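Local coordinates for protein cytolethal distending toxin subunit B (Escherichia coli, PDB 2F1N) that nicks DNA as the endonuclease subunit of a tripartite toxin, very probably damaging the DNA of intoxicated cells and so arresting them at G2/M, at residues A[173-176]-A[177-180]. Residues are numbered along the deposited sequence; the frame is centred on the assembly and turned at random.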
ATOM      1  N   PRO A 173     -10.403 -22.341  -0.020  1.00 17.88           N
ATOM      2  CA  PRO A 173     -10.239 -22.090  -1.446  1.00 17.06           C
ATOM      3  C   PRO A 173     -10.641 -20.673  -1.878  1.00 16.01           C
ATOM      4  O   PRO A 173     -10.049 -20.111  -2.796  1.00 16.00           O
ATOM      5  CB  PRO A 173     -11.175 -23.153  -2.084  1.00 18.21           C
ATOM      6  CG  PRO A 173     -11.242 -24.231  -1.025  1.00 20.36           C
ATOM      7  CD  PRO A 173     -11.296 -23.489   0.246  1.00 18.27           C
ATOM      8  N   VAL A 174     -11.610 -20.069  -1.193  1.00 15.27           N
ATOM      9  CA  VAL A 174     -11.984 -18.688  -1.521  1.00 15.34           C
ATOM     10  C   VAL A 174     -10.836 -17.708  -1.157  1.00 13.39           C
ATOM     11  O   VAL A 174     -10.548 -16.794  -1.927  1.00 15.29           O
ATOM     12  CB  VAL A 174     -13.298 -18.264  -0.816  1.00 15.81           C
ATOM     13  CG1 VAL A 174     -13.557 -16.751  -0.990  1.00 17.19           C
ATOM     14  CG2 VAL A 174     -14.508 -19.119  -1.382  1.00 17.09           C
ATOM     15  N   HIS A 175     -10.136 -17.967  -0.055  1.00 14.08           N
ATOM     16  CA  HIS A 175      -8.933 -17.154   0.220  1.00 12.56           C
ATOM     17  C   HIS A 175      -7.785 -17.420  -0.756  1.00 13.68           C
ATOM     18  O   HIS A 175      -7.003 -16.512  -1.082  1.00 14.26           O
ATOM     19  CB  HIS A 175      -8.430 -17.391   1.649  1.00 13.86           C
ATOM     20  CG  HIS A 175      -9.154 -16.571   2.670  1.00 14.60           C
ATOM     21  ND1 HIS A 175     -10.463 -16.821   3.016  1.00 14.61           N
ATOM     22  CD2 HIS A 175      -8.740 -15.541   3.448  1.00 15.57           C
ATOM     23  CE1 HIS A 175     -10.846 -15.947   3.935  1.00 16.07           C
ATOM     24  NE2 HIS A 175      -9.826 -15.152   4.204  1.00 16.60           N
ATOM     25  N   GLN A 176      -7.653 -18.657  -1.229  1.00 12.87           N
ATOM     26  CA  GLN A 176      -6.574 -18.941  -2.176  1.00 13.38           C
ATOM     27  C   GLN A 176      -6.736 -18.114  -3.445  1.00 13.58           C
ATOM     28  O   GLN A 176      -5.752 -17.751  -4.071  1.00 13.20           O
ATOM     29  CB  GLN A 176      -6.510 -20.454  -2.557  1.00 12.85           C
ATOM     30  CG  GLN A 176      -6.100 -21.413  -1.421  1.00 15.39           C
ATOM     31  CD  GLN A 176      -6.473 -22.871  -1.753  1.00 20.43           C
ATOM     32  OE1 GLN A 176      -6.356 -23.280  -2.903  1.00 26.12           O
ATOM     33  NE2 GLN A 176      -6.910 -23.640  -0.743  1.00 22.40           N
ATOM     34  N   ALA A 177      -7.985 -17.807  -3.818  1.00 12.63           N
ATOM     35  CA  ALA A 177      -8.279 -17.131  -5.074  1.00 13.49           C
ATOM     36  C   ALA A 177      -8.600 -15.667  -4.958  1.00 13.95           C
ATOM     37  O   ALA A 177      -9.166 -15.086  -5.880  1.00 15.76           O
ATOM     38  CB  ALA A 177      -9.466 -17.908  -5.851  1.00 14.23           C
ATOM     39  N   LEU A 178      -8.254 -15.037  -3.837  1.00 14.17           N
ATOM     40  CA  LEU A 178      -8.454 -13.597  -3.706  1.00 13.69           C
ATOM     41  C   LEU A 178      -7.589 -12.848  -4.724  1.00 13.07           C
ATOM     42  O   LEU A 178      -6.470 -13.280  -5.093  1.00 13.85           O
ATOM     43  CB  LEU A 178      -8.088 -13.157  -2.268  1.00 12.82           C
ATOM     44  CG  LEU A 178      -8.987 -13.665  -1.111  1.00 12.06           C
ATOM     45  CD1 LEU A 178      -8.339 -13.309   0.284  1.00 15.36           C
ATOM     46  CD2 LEU A 178     -10.452 -13.104  -1.191  1.00 11.23           C
ATOM     47  N   ASN A 179      -8.102 -11.743  -5.245  1.00 13.82           N
ATOM     48  CA  ASN A 179      -7.273 -10.886  -6.069  1.00 13.26           C
ATOM     49  C   ASN A 179      -6.505  -9.965  -5.156  1.00 13.91           C
ATOM     50  O   ASN A 179      -7.114  -9.271  -4.373  1.00 16.14           O
ATOM     51  CB  ASN A 179      -8.139 -10.063  -7.017  1.00 14.07           C
ATOM     52  CG  ASN A 179      -8.854 -10.953  -8.037  1.00 17.76           C
ATOM     53  OD1 ASN A 179      -8.213 -11.705  -8.737  1.00 20.73           O
ATOM     54  ND2 ASN A 179     -10.184 -10.870  -8.095  1.00 22.11           N
ATOM     55  N   TRP A 180      -5.183  -9.974  -5.269  1.00 12.13           N
ATOM     56  CA  TRP A 180      -4.355  -9.134  -4.375  1.00 11.53           C
ATOM     57  C   TRP A 180      -3.582  -8.063  -5.124  1.00 10.25           C
ATOM     58  O   TRP A 180      -3.256  -8.209  -6.327  1.00 10.10           O
ATOM     59  CB  TRP A 180      -3.429  -9.993  -3.521  1.00  9.93           C
ATOM     60  CG  TRP A 180      -2.657 -11.098  -4.209  1.00 12.38           C
ATOM     61  CD1 TRP A 180      -3.009 -12.420  -4.233  1.00 10.48           C
ATOM     62  CD2 TRP A 180      -1.399 -11.007  -4.905  1.00 10.38           C
ATOM     63  NE1 TRP A 180      -2.053 -13.154  -4.890  1.00 13.29           N
ATOM     64  CE2 TRP A 180      -1.044 -12.328  -5.297  1.00 12.37           C
ATOM     65  CE3 TRP A 180      -0.497  -9.944  -5.206  1.00 11.80           C
ATOM     66  CZ2 TRP A 180       0.138 -12.631  -6.012  1.00 13.65           C
ATOM     67  CZ3 TRP A 180       0.699 -10.252  -5.911  1.00  9.73           C
ATOM     68  CH2 TRP A 180       1.009 -11.584  -6.286  1.00 14.56           C
TER
HETATM   69  O   HOH W   1      -4.662 -15.185  -4.489  1.00 12.44           O
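L178 packs against the carbonyls at the C-terminal end of the short helix 173-176, its isobutyl group lying alongside the imidazole of H175, the two running abreast in a common direction. CD1 of L178 reaches CD2 of H175 at 3.9 Å and meets the ring obliquely. Both residues turn CG anti to their own carbonyl carbon and beside the backbone N (chi1 -83° for H175, -67° for L178), consistent with the two groups lying abreast. The branch point CG of L178 is 3.5 Å from O of H175 and 3.6 Å from O of V174, and CD1 also lies near O of H175.

The backbone unwinds over the same span. N of A177, the first residue to leave helical geometry, makes weak hydrogen bonds, one N-H shared between O of P173 and O of V174, both at 3.3 Å. N of L178 then reaches O of H175 in a long and weak but nearly straight hydrogen bond (3.4 Å, 171°). Beyond it, one water donates to O of Q176 (2.8 Å) and O of L178 (2.7 Å), bridging the bend at the edge of the W180 ring.

The H175 ring is hydrogen-bonded at both nitrogens, ND1 to D172 and NE2 to E119, while F167 and R137 also touch L178. The contact thus joins the helix to strand 179-183 in the six-stranded sheet of this DNase I-like fold. Its chemistry implies a turn in which the water bridge supplements the divided A177 bond and the long L178 bond, and a buried leucine packs against an imidazole whose rotation two carboxylates should hold, probably favouring its doubly protonated form.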